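Atg5 (Kluyveromyces marxianus, PDB 3VQI) takes part in cytoplasm-to-vacuole transport and in forming autophagic vesicles, a ubiquitin-fold protein conjugated to Atg12 in an assembly essential for autophagy. Local coordinates at residues E5-R10 with Y259-S264; Y142-W147 with K159-L164; V202-S207 with L212-P217; E227-I232 with L269-K274. All coordinates share one frame; numbering follows the deposited sequence.

Contact 1: residues E5-R10 with Y259-S264; sequences EELRER and YDIFAS
Arg-8 and Asp-260 form a salt bridge between two helices, NH2 lying 2.4 Å from OD2, a separation so short that its exact value is doubtful. The guanidinium and carboxylate planes are turned 67° apart, so the groups meet obliquely rather than as a flat fork, and the backbone O of Asp-260 lies over one face of the guanidinium. Beside this pair the apolar side chains of Leu-7 and Ile-261 adjoin, their exact spacing doubtful. The contact thus lays the N-terminal helix 6-12 against helix 255-262 of the C-terminal ubiquitin-like region, UblB, at the protein surface. Behind the bridge, Glu-5 at the N-cap position brings OE2 to 3.4 Å from Arg-8 NH1, making a three-residue charge network. The extended Arg-8 chain carries its guanidinium between the two acids, NH2 to Asp-260 and NH1 to Glu-5, and also touches Met-185 of helix 181-189. A methionine here would probably leave both Asp-260 and Glu-5 without their shared positive partner.

Contact 2: residues Y142-W147 with K159-L164; sequences YWRHQW and KRIMSL
Trp-147 shares the carbonyl O of Ile-265 with Trp-143, the two indole NE1 atoms both donating to it; the Trp-147 ring leads off to Ile-265 while its CB faces Ile-161 CD1. The contact belongs to the alpha-helical bundle region: it brings the loop that follows helix 135-155 and precedes helix 166-178 back onto the flank of the helix it has just left. Ile-161 does the work from the loop. Its chain is stretched out, CG1 opposite the backbone N (chi1 -170°) and CD1 continuing straight (chi2 174°), which carries the terminal methyl to 3.8 Å from Trp-147 CB and as close to the backbone C of that residue. The same methyl lies at the edge of the Arg-144 guanidinium, near its plane, 4.4 Å from NH1, while Arg-144 makes a cation-pi contact with Phe-169. Cys-151, further along helix 135-155, and Leu-191 also touch Ile-161 and help bury it. On the helix side, the Trp-147 ring meets Phe-172 edge-to-face and sets CD1 3.4 Å above the plane of the Trp-143 ring, toward its rim. The loop is braced from within by Ser-163, whose N and OG both donate to Lys-159 O; the hydroxyl bond, OG to O, measures 2.8 Å and comes from above the carbonyl plane.

Contact 3: residues V202-S207 with L212-P217; sequences VRVWTS and LQPTVP
Val-202 opens the pairing with its carbonyl O facing Gln-213 and Pro-214: Gln-213 CA approaches that O at 3.4 Å as a CA-H...O contact, and Pro-214, having no N-H, can offer it no backbone bond. Val-202 CG2 meets Val-216 CG2 more loosely. Arg-203 lies alongside Gln-213 and grips OE1 side-on, NE at 2.7 Å and NH2 at 3.0 Å from that one atom. OE1 is in the guanidinium plane, whereas both nitrogens approach from the same face of the amide. A leucine in place of Arg-203 would probably leave Gln-213 OE1 without its two donors and also break the links to Gln-146 and Tyr-270. Val-204 and Leu-212 form an antiparallel hydrogen-bonded pair, the first beta hairpin of the UblB ubiquitin fold: Val-204 N to Leu-212 O and Leu-212 N to Val-204 O are both 2.8 Å. Val-204 CG2 rests 3.7 Å from Pro-214 CG, the two side chains crossing at about a right angle. Thr-206 CG2 lies beside Leu-212 CD1, while its OG1 is bonded to Asn-208 and Ala-210.

Contact 4: residues E227-I232 with L269-K274; sequences ELLDSI and LYLVTK
Leu-271, on the strand 269-272, sends its CD2 methyl toward two successive leucines of the helix 225-230. Leu-228 CD2 is 4.1 Å away from Leu-271 CD2 and Leu-229 CD1 4.2 Å, and because those two helix methyls stand 4.8 Å from each other, the three methyls form a compact triangle with Leu-271 CD2 at its apex. Between the three leucines the contact is apolar, made by methyl ends at ordinary van der Waals separation. Thr-273 flanks Leu-229 at a looser distance, its OG1 bonded to Trp-205 O. Leu-228 reaches in with CG opposite its backbone N (chi1 175°), whereas Leu-229 has CG beside its backbone N (chi1 -81°); the differing first torsions let neighbours on one helical turn converge on a single methyl. This is helix-on-sheet packing of the ubiquitin (beta-grasp) fold, here in UblB: the helix lies across one face of the sheet in which strand 269-272 runs parallel to strand 202-205. The core continues beyond these three, since Leu-228 also packs on Val-202 and Val-216, Leu-229 on Ser-235, and Leu-271 on Val-242 of strand 241-244. Tyr-270 and Val-272, flanking Leu-271 in sequence, instead touch helix 89-96. Ser-231 turns its hydroxyl back and OG donates to Leu-228 O at 2.6 Å, tilted 33° from the carbonyl plane.

Contacts 3 and 4 share the UblB sheet, their centres about 6 Å apart: strands 202-205 and 269-272 are neighbours, joined by Trp-205 N to Leu-271 O at 2.9 Å, and Ile-232 packs on Leu-212 and Pro-214. Contact 1 reaches the same domain from the surface; its centre is about 19 Å from that of contact 4, although Tyr-259 and Phe-262 touch Leu-269. Contact 2 belongs to the helical bundle, about 21 Å between centres from contact 3, yet Gln-146 OE1 and Arg-203 NH2, 3.0 Å apart, tie the bundle to UblB by a hydrogen bond. Contacts 1 and 2 do not touch.

Contact 1: residues E5-R10 with Y259-S264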
loop_
_atom_site.group_PDB
_atom_site.type_symbol
_atom_site.label_atom_id
_atom_site.label_comp_id
_atom_site.label_asym_id
_atom_site.label_seq_id
_atom_site.Cartn_x
_atom_site.Cartn_y
_atom_site.Cartn_z
ATOM N N GLU A 5 1.458 -21.758 -7.058
ATOM C CA GLU A 5 2.158 -20.555 -7.507
ATOM C C GLU A 5 1.154 -19.656 -8.206
ATOM O O GLU A 5 1.376 -18.457 -8.368
ATOM C CB GLU A 5 3.282 -20.915 -8.479
ATOM C CG GLU A 5 4.646 -20.994 -7.829
ATOM C CD GLU A 5 5.191 -19.626 -7.470
ATOM O OE1 GLU A 5 5.519 -18.862 -8.401
ATOM O OE2 GLU A 5 5.287 -19.313 -6.263
ATOM N N GLU A 6 0.045 -20.260 -8.615
ATOM C CA GLU A 6 -1.026 -19.550 -9.298
ATOM C C GLU A 6 -1.401 -18.268 -8.559
ATOM O O GLU A 6 -1.279 -17.168 -9.103
ATOM C CB GLU A 6 -2.246 -20.461 -9.422
ATOM N N LEU A 7 -1.856 -18.423 -7.317
ATOM C CA LEU A 7 -2.260 -17.294 -6.486
ATOM C C LEU A 7 -1.238 -16.170 -6.479
ATOM O O LEU A 7 -1.530 -15.051 -6.902
ATOM C CB LEU A 7 -2.499 -17.750 -5.047
ATOM C CG LEU A 7 -3.728 -18.624 -4.818
ATOM C CD1 LEU A 7 -3.796 -19.029 -3.355
ATOM C CD2 LEU A 7 -4.983 -17.859 -5.233
ATOM N N ARG A 8 -0.037 -16.476 -6.000
ATOM C CA ARG A 8 1.023 -15.485 -5.919
ATOM C C ARG A 8 1.152 -14.624 -7.170
ATOM O O ARG A 8 1.595 -13.479 -7.103
ATOM C CB ARG A 8 2.347 -16.170 -5.606
ATOM C CG ARG A 8 2.345 -16.847 -4.266
ATOM C CD ARG A 8 3.681 -17.460 -3.979
ATOM N NE ARG A 8 3.631 -18.233 -2.749
ATOM C CZ ARG A 8 4.651 -18.929 -2.265
ATOM N NH1 ARG A 8 5.813 -18.951 -2.908
ATOM N NH2 ARG A 8 4.502 -19.614 -1.142
ATOM N N GLU A 9 0.762 -15.172 -8.313
ATOM C CA GLU A 9 0.831 -14.413 -9.555
ATOM C C GLU A 9 -0.309 -13.407 -9.614
ATOM O O GLU A 9 -0.083 -12.220 -9.850
ATOM C CB GLU A 9 0.754 -15.362 -10.746
ATOM C CG GLU A 9 2.057 -15.486 -11.515
ATOM C CD GLU A 9 2.057 -14.645 -12.768
ATOM O OE1 GLU A 9 2.808 -13.641 -12.820
ATOM O OE2 GLU A 9 1.291 -14.990 -13.695
ATOM N N ARG A 10 -1.534 -13.885 -9.396
ATOM C CA ARG A 10 -2.710 -13.022 -9.410
ATOM C C ARG A 10 -2.508 -11.832 -8.479
ATOM O O ARG A 10 -2.854 -10.700 -8.823
ATOM C CB ARG A 10 -3.953 -13.797 -8.966
ATOM C CG ARG A 10 -4.492 -14.771 -9.987
ATOM C CD ARG A 10 -4.657 -16.149 -9.381
ATOM N NE ARG A 10 -5.322 -17.060 -10.302
ATOM C CZ ARG A 10 -5.422 -18.371 -10.112
ATOM N NH1 ARG A 10 -4.893 -18.925 -9.028
ATOM N NH2 ARG A 10 -6.046 -19.128 -11.008
ATOM N N TYR A 259 0.504 -15.057 5.337
ATOM C CA TYR A 259 1.642 -14.165 5.172
ATOM C C TYR A 259 2.514 -14.596 4.000
ATOM O O TYR A 259 2.889 -13.780 3.156
ATOM C CB TYR A 259 2.513 -14.139 6.430
ATOM C CG TYR A 259 3.697 -13.216 6.272
ATOM C CD1 TYR A 259 3.620 -11.877 6.656
ATOM C CD2 TYR A 259 4.863 -13.653 5.647
ATOM C CE1 TYR A 259 4.671 -10.991 6.413
ATOM C CE2 TYR A 259 5.919 -12.774 5.397
ATOM C CZ TYR A 259 5.813 -11.448 5.782
ATOM O OH TYR A 259 6.844 -10.579 5.518
ATOM N N ASP A 260 2.847 -15.882 3.969
ATOM C CA ASP A 260 3.696 -16.447 2.926
ATOM C C ASP A 260 3.149 -16.201 1.517
ATOM O O ASP A 260 3.906 -16.152 0.547
ATOM C CB ASP A 260 3.864 -17.953 3.167
ATOM C CG ASP A 260 4.901 -18.576 2.257
ATOM O OD1 ASP A 260 6.110 -18.420 2.533
ATOM O OD2 ASP A 260 4.502 -19.211 1.262
ATOM N N ILE A 261 1.836 -16.036 1.410
ATOM C CA ILE A 261 1.205 -15.813 0.114
ATOM C C ILE A 261 0.623 -14.414 -0.134
ATOM O O ILE A 261 0.561 -13.969 -1.284
ATOM C CB ILE A 261 0.066 -16.840 -0.118
ATOM C CG1 ILE A 261 -0.871 -16.347 -1.227
ATOM C CG2 ILE A 261 -0.704 -17.060 1.173
ATOM C CD1 ILE A 261 -2.116 -17.168 -1.402
ATOM N N PHE A 262 0.211 -13.718 0.925
ATOM C CA PHE A 262 -0.422 -12.412 0.758
ATOM C C PHE A 262 0.269 -11.152 1.262
ATOM O O PHE A 262 -0.300 -10.065 1.160
ATOM C CB PHE A 262 -1.826 -12.457 1.354
ATOM C CG PHE A 262 -2.755 -13.400 0.654
ATOM C CD1 PHE A 262 -2.827 -13.419 -0.735
ATOM C CD2 PHE A 262 -3.603 -14.232 1.383
ATOM C CE1 PHE A 262 -3.737 -14.255 -1.390
ATOM C CE2 PHE A 262 -4.515 -15.068 0.740
ATOM C CZ PHE A 262 -4.585 -15.081 -0.650
ATOM N N ALA A 263 1.472 -11.278 1.811
ATOM C CA ALA A 263 2.189 -10.104 2.295
ATOM C C ALA A 263 2.307 -9.100 1.151
ATOM O O ALA A 263 2.480 -9.483 -0.008
ATOM C CB ALA A 263 3.568 -10.492 2.790
ATOM N N SER A 264 2.214 -7.817 1.483
ATOM C CA SER A 264 2.289 -6.757 0.480
ATOM C C SER A 264 3.742 -6.431 0.136
ATOM O O SER A 264 4.648 -6.851 0.839
ATOM C CB SER A 264 1.547 -5.528 1.001
ATOM O OG SER A 264 0.203 -5.873 1.303
#

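Contact 2: residues Y142-W147 with K159-L164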
loop_
_atom_site.group_PDB
_atom_site.type_symbol
_atom_site.label_atom_id
_atom_site.label_comp_id
_atom_site.label_asym_id
_atom_site.label_seq_id
_atom_site.Cartn_x
_atom_site.Cartn_y
_atom_site.Cartn_z
ATOM N N TYR A 142 11.354 5.317 2.207
ATOM C CA TYR A 142 10.358 4.813 3.133
ATOM C C TYR A 142 10.124 3.328 2.946
ATOM O O TYR A 142 10.151 2.570 3.911
ATOM C CB TYR A 142 9.047 5.589 2.983
ATOM C CG TYR A 142 7.940 5.166 3.928
ATOM C CD1 TYR A 142 7.023 4.179 3.568
ATOM C CD2 TYR A 142 7.792 5.780 5.174
ATOM C CE1 TYR A 142 5.980 3.814 4.422
ATOM C CE2 TYR A 142 6.754 5.424 6.040
ATOM C CZ TYR A 142 5.853 4.444 5.659
ATOM O OH TYR A 142 4.825 4.101 6.512
ATOM N N TRP A 143 9.879 2.912 1.711
ATOM C CA TRP A 143 9.669 1.497 1.425
ATOM C C TRP A 143 10.870 0.707 1.982
ATOM O O TRP A 143 10.714 -0.343 2.607
ATOM C CB TRP A 143 9.565 1.293 -0.083
ATOM C CG TRP A 143 9.517 -0.134 -0.505
ATOM C CD1 TRP A 143 8.459 -0.987 -0.404
ATOM C CD2 TRP A 143 10.576 -0.876 -1.119
ATOM N NE1 TRP A 143 8.791 -2.215 -0.925
ATOM C CE2 TRP A 143 10.084 -2.173 -1.371
ATOM C CE3 TRP A 143 11.893 -0.568 -1.481
ATOM C CZ2 TRP A 143 10.862 -3.163 -1.974
ATOM C CZ3 TRP A 143 12.667 -1.556 -2.082
ATOM C CH2 TRP A 143 12.146 -2.836 -2.324
ATOM N N ARG A 144 12.068 1.237 1.749
ATOM C CA ARG A 144 13.303 0.612 2.222
ATOM C C ARG A 144 13.209 0.327 3.718
ATOM O O ARG A 144 13.275 -0.825 4.158
ATOM C CB ARG A 144 14.494 1.542 1.984
ATOM C CG ARG A 144 15.811 0.807 1.916
ATOM C CD ARG A 144 17.003 1.665 2.309
ATOM N NE ARG A 144 18.281 1.089 1.868
ATOM C CZ ARG A 144 18.641 -0.191 2.003
ATOM N NH1 ARG A 144 17.827 -1.073 2.574
ATOM N NH2 ARG A 144 19.826 -0.598 1.560
ATOM N N HIS A 145 13.051 1.400 4.490
ATOM C CA HIS A 145 12.953 1.312 5.942
ATOM C C HIS A 145 11.814 0.413 6.409
ATOM O O HIS A 145 11.846 -0.120 7.509
ATOM C CB HIS A 145 12.835 2.717 6.546
ATOM C CG HIS A 145 13.991 3.617 6.208
ATOM N ND1 HIS A 145 15.295 3.164 6.153
ATOM C CD2 HIS A 145 14.042 4.940 5.922
ATOM C CE1 HIS A 145 16.098 4.169 5.846
ATOM N NE2 HIS A 145 15.365 5.259 5.701
ATOM N N GLN A 146 10.814 0.218 5.570
ATOM C CA GLN A 146 9.726 -0.660 5.948
ATOM C C GLN A 146 10.276 -2.083 5.958
ATOM O O GLN A 146 9.988 -2.864 6.860
ATOM C CB GLN A 146 8.574 -0.549 4.950
ATOM C CG GLN A 146 7.225 -0.379 5.605
ATOM C CD GLN A 146 7.176 0.852 6.493
ATOM O OE1 GLN A 146 6.656 0.809 7.603
ATOM N NE2 GLN A 146 7.720 1.955 6.004
ATOM N N TRP A 147 11.071 -2.423 4.945
ATOM C CA TRP A 147 11.654 -3.761 4.865
ATOM C C TRP A 147 12.715 -3.927 5.934
ATOM O O TRP A 147 12.843 -4.984 6.549
ATOM C CB TRP A 147 12.271 -4.009 3.484
ATOM C CG TRP A 147 11.329 -4.709 2.578
ATOM C CD1 TRP A 147 10.597 -4.157 1.575
ATOM C CD2 TRP A 147 10.937 -6.084 2.657
ATOM N NE1 TRP A 147 9.765 -5.100 1.025
ATOM C CE2 TRP A 147 9.953 -6.295 1.669
ATOM C CE3 TRP A 147 11.324 -7.162 3.468
ATOM C CZ2 TRP A 147 9.342 -7.544 1.465
ATOM C CZ3 TRP A 147 10.719 -8.409 3.266
ATOM C CH2 TRP A 147 9.736 -8.585 2.270
ATOM N N LYS A 159 19.980 -8.148 9.766
ATOM C CA LYS A 159 21.187 -8.801 9.271
ATOM C C LYS A 159 21.064 -9.124 7.786
ATOM O O LYS A 159 21.709 -8.498 6.945
ATOM C CB LYS A 159 21.440 -10.080 10.059
ATOM N N ARG A 160 20.218 -10.102 7.480
ATOM C CA ARG A 160 19.985 -10.546 6.111
ATOM C C ARG A 160 19.843 -9.408 5.102
ATOM O O ARG A 160 20.360 -9.497 3.986
ATOM C CB ARG A 160 18.732 -11.422 6.067
ATOM C CG ARG A 160 18.771 -12.589 7.039
ATOM C CD ARG A 160 19.773 -13.646 6.609
ATOM N NE ARG A 160 19.254 -14.474 5.524
ATOM C CZ ARG A 160 18.198 -15.277 5.637
ATOM N NH1 ARG A 160 17.543 -15.364 6.791
ATOM N NH2 ARG A 160 17.793 -15.996 4.595
ATOM N N ILE A 161 19.156 -8.337 5.497
ATOM C CA ILE A 161 18.931 -7.202 4.604
ATOM C C ILE A 161 20.082 -6.200 4.525
ATOM O O ILE A 161 20.306 -5.595 3.478
ATOM C CB ILE A 161 17.622 -6.451 4.975
ATOM C CG1 ILE A 161 17.277 -5.434 3.882
ATOM C CG2 ILE A 161 17.776 -5.762 6.315
ATOM C CD1 ILE A 161 15.952 -4.738 4.072
ATOM N N MET A 162 20.808 -6.011 5.621
ATOM C CA MET A 162 21.934 -5.082 5.605
ATOM C C MET A 162 23.092 -5.743 4.861
ATOM O O MET A 162 24.047 -5.082 4.448
ATOM C CB MET A 162 22.359 -4.728 7.033
ATOM C CG MET A 162 21.369 -3.839 7.775
ATOM S SD MET A 162 21.449 -2.090 7.327
ATOM C CE MET A 162 22.111 -1.377 8.864
ATOM N N SER A 163 22.982 -7.056 4.681
ATOM C CA SER A 163 24.003 -7.842 3.992
ATOM C C SER A 163 23.901 -7.752 2.472
ATOM O O SER A 163 24.877 -8.013 1.768
ATOM C CB SER A 163 23.911 -9.311 4.414
ATOM O OG SER A 163 24.139 -9.455 5.805
ATOM N N LEU A 164 22.720 -7.395 1.972
ATOM C CA LEU A 164 22.490 -7.278 0.532
ATOM C C LEU A 164 23.392 -6.222 -0.091
ATOM O O LEU A 164 23.537 -5.122 0.453
ATOM C CB LEU A 164 21.028 -6.922 0.248
ATOM C CG LEU A 164 19.967 -7.967 0.603
ATOM C CD1 LEU A 164 18.588 -7.404 0.309
ATOM C CD2 LEU A 164 20.198 -9.237 -0.188
#

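Contact 3: residues V202-S207 with L212-P217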
loop_
_atom_site.group_PDB
_atom_site.type_symbol
_atom_site.label_atom_id
_atom_site.label_comp_id
_atom_site.label_asym_id
_atom_site.label_seq_id
_atom_site.Cartn_x
_atom_site.Cartn_y
_atom_site.Cartn_z
ATOM N N VAL A 202 2.730 -8.152 10.779
ATOM C CA VAL A 202 1.293 -8.063 10.589
ATOM C C VAL A 202 0.759 -6.714 11.022
ATOM O O VAL A 202 1.218 -6.130 12.011
ATOM C CB VAL A 202 0.541 -9.135 11.384
ATOM C CG1 VAL A 202 -0.921 -9.151 10.967
ATOM C CG2 VAL A 202 1.162 -10.485 11.150
ATOM N N ARG A 203 -0.216 -6.222 10.268
ATOM C CA ARG A 203 -0.841 -4.944 10.565
ATOM C C ARG A 203 -2.323 -5.091 10.342
ATOM O O ARG A 203 -2.758 -5.578 9.297
ATOM C CB ARG A 203 -0.255 -3.845 9.680
ATOM C CG ARG A 203 1.110 -3.387 10.156
ATOM C CD ARG A 203 1.767 -2.438 9.182
ATOM N NE ARG A 203 3.043 -1.966 9.705
ATOM C CZ ARG A 203 3.902 -1.230 9.014
ATOM N NH1 ARG A 203 3.625 -0.881 7.763
ATOM N NH2 ARG A 203 5.031 -0.833 9.581
ATOM N N VAL A 204 -3.096 -4.687 11.343
ATOM C CA VAL A 204 -4.544 -4.794 11.263
ATOM C C VAL A 204 -5.193 -3.419 11.275
ATOM O O VAL A 204 -4.754 -2.528 12.003
ATOM C CB VAL A 204 -5.098 -5.610 12.451
ATOM C CG1 VAL A 204 -6.575 -5.903 12.237
ATOM C CG2 VAL A 204 -4.307 -6.898 12.614
ATOM N N TRP A 205 -6.228 -3.249 10.457
ATOM C CA TRP A 205 -6.949 -1.981 10.389
ATOM C C TRP A 205 -8.249 -2.128 11.143
ATOM O O TRP A 205 -8.963 -3.116 10.970
ATOM C CB TRP A 205 -7.268 -1.581 8.946
ATOM C CG TRP A 205 -6.083 -1.133 8.154
ATOM C CD1 TRP A 205 -5.347 -1.885 7.281
ATOM C CD2 TRP A 205 -5.498 0.179 8.146
ATOM N NE1 TRP A 205 -4.346 -1.123 6.726
ATOM C CE2 TRP A 205 -4.415 0.145 7.236
ATOM C CE3 TRP A 205 -5.783 1.377 8.818
ATOM C CZ2 TRP A 205 -3.618 1.271 6.979
ATOM C CZ3 TRP A 205 -4.992 2.492 8.561
ATOM C CH2 TRP A 205 -3.922 2.430 7.647
ATOM N N THR A 206 -8.546 -1.145 11.987
ATOM C CA THR A 206 -9.772 -1.140 12.772
ATOM C C THR A 206 -10.918 -0.585 11.940
ATOM O O THR A 206 -10.741 -0.236 10.769
ATOM C CB THR A 206 -9.627 -0.265 14.007
ATOM O OG1 THR A 206 -9.294 1.074 13.607
ATOM C CG2 THR A 206 -8.542 -0.810 14.907
ATOM N N SER A 207 -12.094 -0.496 12.549
ATOM C CA SER A 207 -13.261 0.024 11.853
ATOM C C SER A 207 -13.143 1.533 11.722
ATOM O O SER A 207 -13.739 2.131 10.818
ATOM C CB SER A 207 -14.532 -0.343 12.610
ATOM N N LEU A 212 -3.005 -1.353 13.869
ATOM C CA LEU A 212 -2.374 -2.019 14.986
ATOM C C LEU A 212 -1.287 -2.891 14.367
ATOM O O LEU A 212 -1.443 -3.400 13.247
ATOM C CB LEU A 212 -3.383 -2.900 15.736
ATOM C CG LEU A 212 -4.443 -2.216 16.618
ATOM C CD1 LEU A 212 -5.395 -1.392 15.774
ATOM C CD2 LEU A 212 -5.220 -3.265 17.377
ATOM N N GLN A 213 -0.174 -3.035 15.077
ATOM C CA GLN A 213 0.907 -3.877 14.602
ATOM C C GLN A 213 1.167 -4.929 15.681
ATOM O O GLN A 213 2.147 -4.862 16.430
ATOM C CB GLN A 213 2.158 -3.051 14.318
ATOM C CG GLN A 213 3.114 -3.753 13.370
ATOM C CD GLN A 213 4.251 -2.865 12.930
ATOM O OE1 GLN A 213 4.054 -1.903 12.187
ATOM N NE2 GLN A 213 5.454 -3.176 13.395
ATOM N N PRO A 214 0.274 -5.930 15.749
ATOM C CA PRO A 214 0.233 -7.076 16.660
ATOM C C PRO A 214 1.501 -7.908 16.625
ATOM O O PRO A 214 1.907 -8.357 15.552
ATOM C CB PRO A 214 -0.943 -7.906 16.139
ATOM C CG PRO A 214 -1.724 -6.964 15.286
ATOM C CD PRO A 214 -0.674 -6.131 14.642
ATOM N N THR A 215 2.121 -8.123 17.783
ATOM C CA THR A 215 3.315 -8.960 17.838
ATOM C C THR A 215 2.816 -10.391 17.682
ATOM O O THR A 215 2.132 -10.915 18.561
ATOM C CB THR A 215 4.063 -8.833 19.183
ATOM O OG1 THR A 215 4.792 -7.599 19.213
ATOM C CG2 THR A 215 5.036 -9.992 19.365
ATOM N N VAL A 216 3.141 -11.005 16.548
ATOM C CA VAL A 216 2.725 -12.369 16.269
ATOM C C VAL A 216 3.924 -13.289 16.044
ATOM O O VAL A 216 4.397 -13.445 14.919
ATOM C CB VAL A 216 1.827 -12.425 15.027
ATOM C CG1 VAL A 216 1.326 -13.843 14.809
ATOM C CG2 VAL A 216 0.669 -11.469 15.190
ATOM N N PRO A 217 4.440 -13.902 17.120
ATOM C CA PRO A 217 5.587 -14.805 16.980
ATOM C C PRO A 217 5.107 -16.135 16.388
ATOM O O PRO A 217 3.941 -16.505 16.553
ATOM C CB PRO A 217 6.072 -14.947 18.414
ATOM C CG PRO A 217 4.772 -14.939 19.177
ATOM C CD PRO A 217 4.025 -13.793 18.531
#

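Contact 4: residues E227-I232 with L269-K274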
loop_
_atom_site.group_PDB
_atom_site.type_symbol
_atom_site.label_atom_id
_atom_site.label_comp_id
_atom_site.label_asym_id
_atom_site.label_seq_id
_atom_site.Cartn_x
_atom_site.Cartn_y
_atom_site.Cartn_z
ATOM N N GLU A 227 -8.173 -16.316 15.893
ATOM C CA GLU A 227 -7.349 -16.343 17.098
ATOM C C GLU A 227 -6.538 -15.056 17.242
ATOM O O GLU A 227 -6.264 -14.604 18.354
ATOM C CB GLU A 227 -6.414 -17.549 17.070
ATOM N N LEU A 228 -6.152 -14.470 16.114
ATOM C CA LEU A 228 -5.387 -13.232 16.141
ATOM C C LEU A 228 -6.280 -12.075 16.577
ATOM O O LEU A 228 -5.920 -11.304 17.469
ATOM C CB LEU A 228 -4.798 -12.924 14.762
ATOM C CG LEU A 228 -4.063 -11.579 14.639
ATOM C CD1 LEU A 228 -2.863 -11.549 15.576
ATOM C CD2 LEU A 228 -3.621 -11.366 13.204
ATOM N N LEU A 229 -7.446 -11.960 15.945
ATOM C CA LEU A 229 -8.382 -10.890 16.265
ATOM C C LEU A 229 -8.767 -10.869 17.743
ATOM O O LEU A 229 -8.729 -9.815 18.380
ATOM C CB LEU A 229 -9.641 -11.007 15.396
ATOM C CG LEU A 229 -9.526 -10.449 13.975
ATOM C CD1 LEU A 229 -8.392 -11.132 13.253
ATOM C CD2 LEU A 229 -10.828 -10.652 13.226
ATOM N N ASP A 230 -9.135 -12.029 18.287
ATOM C CA ASP A 230 -9.517 -12.119 19.692
ATOM C C ASP A 230 -8.432 -11.540 20.582
ATOM O O ASP A 230 -8.686 -10.649 21.385
ATOM C CB ASP A 230 -9.760 -13.570 20.104
ATOM C CG ASP A 230 -10.945 -14.186 19.400
ATOM O OD1 ASP A 230 -11.852 -13.431 18.985
ATOM O OD2 ASP A 230 -10.977 -15.432 19.278
ATOM N N SER A 231 -7.217 -12.053 20.434
ATOM C CA SER A 231 -6.093 -11.594 21.237
ATOM C C SER A 231 -5.846 -10.092 21.130
ATOM O O SER A 231 -5.041 -9.538 21.880
ATOM C CB SER A 231 -4.827 -12.360 20.842
ATOM O OG SER A 231 -4.632 -12.339 19.439
ATOM N N ILE A 232 -6.543 -9.431 20.209
ATOM C CA ILE A 232 -6.363 -7.996 20.020
ATOM C C ILE A 232 -7.685 -7.222 20.102
ATOM O O ILE A 232 -7.752 -6.029 19.793
ATOM C CB ILE A 232 -5.633 -7.718 18.674
ATOM C CG1 ILE A 232 -4.929 -6.365 18.743
ATOM C CG2 ILE A 232 -6.616 -7.770 17.505
ATOM C CD1 ILE A 232 -3.832 -6.211 17.728
ATOM N N LEU A 269 1.649 -8.132 6.087
ATOM C CA LEU A 269 0.394 -8.754 5.703
ATOM C C LEU A 269 -0.654 -7.839 6.320
ATOM O O LEU A 269 -0.672 -7.647 7.535
ATOM C CB LEU A 269 0.297 -10.147 6.318
ATOM C CG LEU A 269 -1.067 -10.829 6.376
ATOM C CD1 LEU A 269 -1.620 -11.154 4.981
ATOM C CD2 LEU A 269 -0.868 -12.080 7.203
ATOM N N TYR A 270 -1.508 -7.256 5.494
ATOM C CA TYR A 270 -2.523 -6.354 6.008
ATOM C C TYR A 270 -3.901 -6.974 6.088
ATOM O O TYR A 270 -4.424 -7.511 5.111
ATOM C CB TYR A 270 -2.617 -5.083 5.148
ATOM C CG TYR A 270 -1.418 -4.173 5.224
ATOM C CD1 TYR A 270 -0.280 -4.418 4.456
ATOM C CD2 TYR A 270 -1.423 -3.056 6.057
ATOM C CE1 TYR A 270 0.819 -3.566 4.516
ATOM C CE2 TYR A 270 -0.331 -2.204 6.127
ATOM C CZ TYR A 270 0.789 -2.463 5.354
ATOM O OH TYR A 270 1.882 -1.627 5.436
ATOM N N LEU A 271 -4.494 -6.882 7.266
ATOM C CA LEU A 271 -5.836 -7.385 7.466
ATOM C C LEU A 271 -6.764 -6.195 7.651
ATOM O O LEU A 271 -6.484 -5.299 8.451
ATOM C CB LEU A 271 -5.905 -8.262 8.711
ATOM C CG LEU A 271 -5.646 -9.759 8.565
ATOM C CD1 LEU A 271 -4.216 -10.004 8.102
ATOM C CD2 LEU A 271 -5.912 -10.433 9.911
ATOM N N VAL A 272 -7.849 -6.174 6.894
ATOM C CA VAL A 272 -8.840 -5.121 7.021
ATOM C C VAL A 272 -10.089 -5.765 7.620
ATOM O O VAL A 272 -10.725 -6.619 6.998
ATOM C CB VAL A 272 -9.175 -4.498 5.663
ATOM C CG1 VAL A 272 -10.470 -3.704 5.754
ATOM C CG2 VAL A 272 -8.042 -3.581 5.237
ATOM N N THR A 273 -10.414 -5.365 8.844
ATOM C CA THR A 273 -11.573 -5.886 9.559
ATOM C C THR A 273 -12.898 -5.394 8.988
ATOM O O THR A 273 -12.967 -4.344 8.340
ATOM C CB THR A 273 -11.532 -5.478 11.033
ATOM O OG1 THR A 273 -11.344 -4.058 11.117
ATOM C CG2 THR A 273 -10.402 -6.198 11.758
ATOM N N LYS A 274 -13.950 -6.165 9.245
ATOM C CA LYS A 274 -15.291 -5.827 8.787
ATOM C C LYS A 274 -16.178 -5.457 9.976
ATOM O O LYS A 274 -15.701 -5.612 11.123
ATOM C CB LYS A 274 -15.908 -7.009 8.044
ATOM C CG LYS A 274 -15.166 -7.415 6.786
ATOM C CD LYS A 274 -15.910 -8.540 6.088
ATOM C CE LYS A 274 -15.232 -8.958 4.802
ATOM N NZ LYS A 274 -15.985 -10.057 4.135
#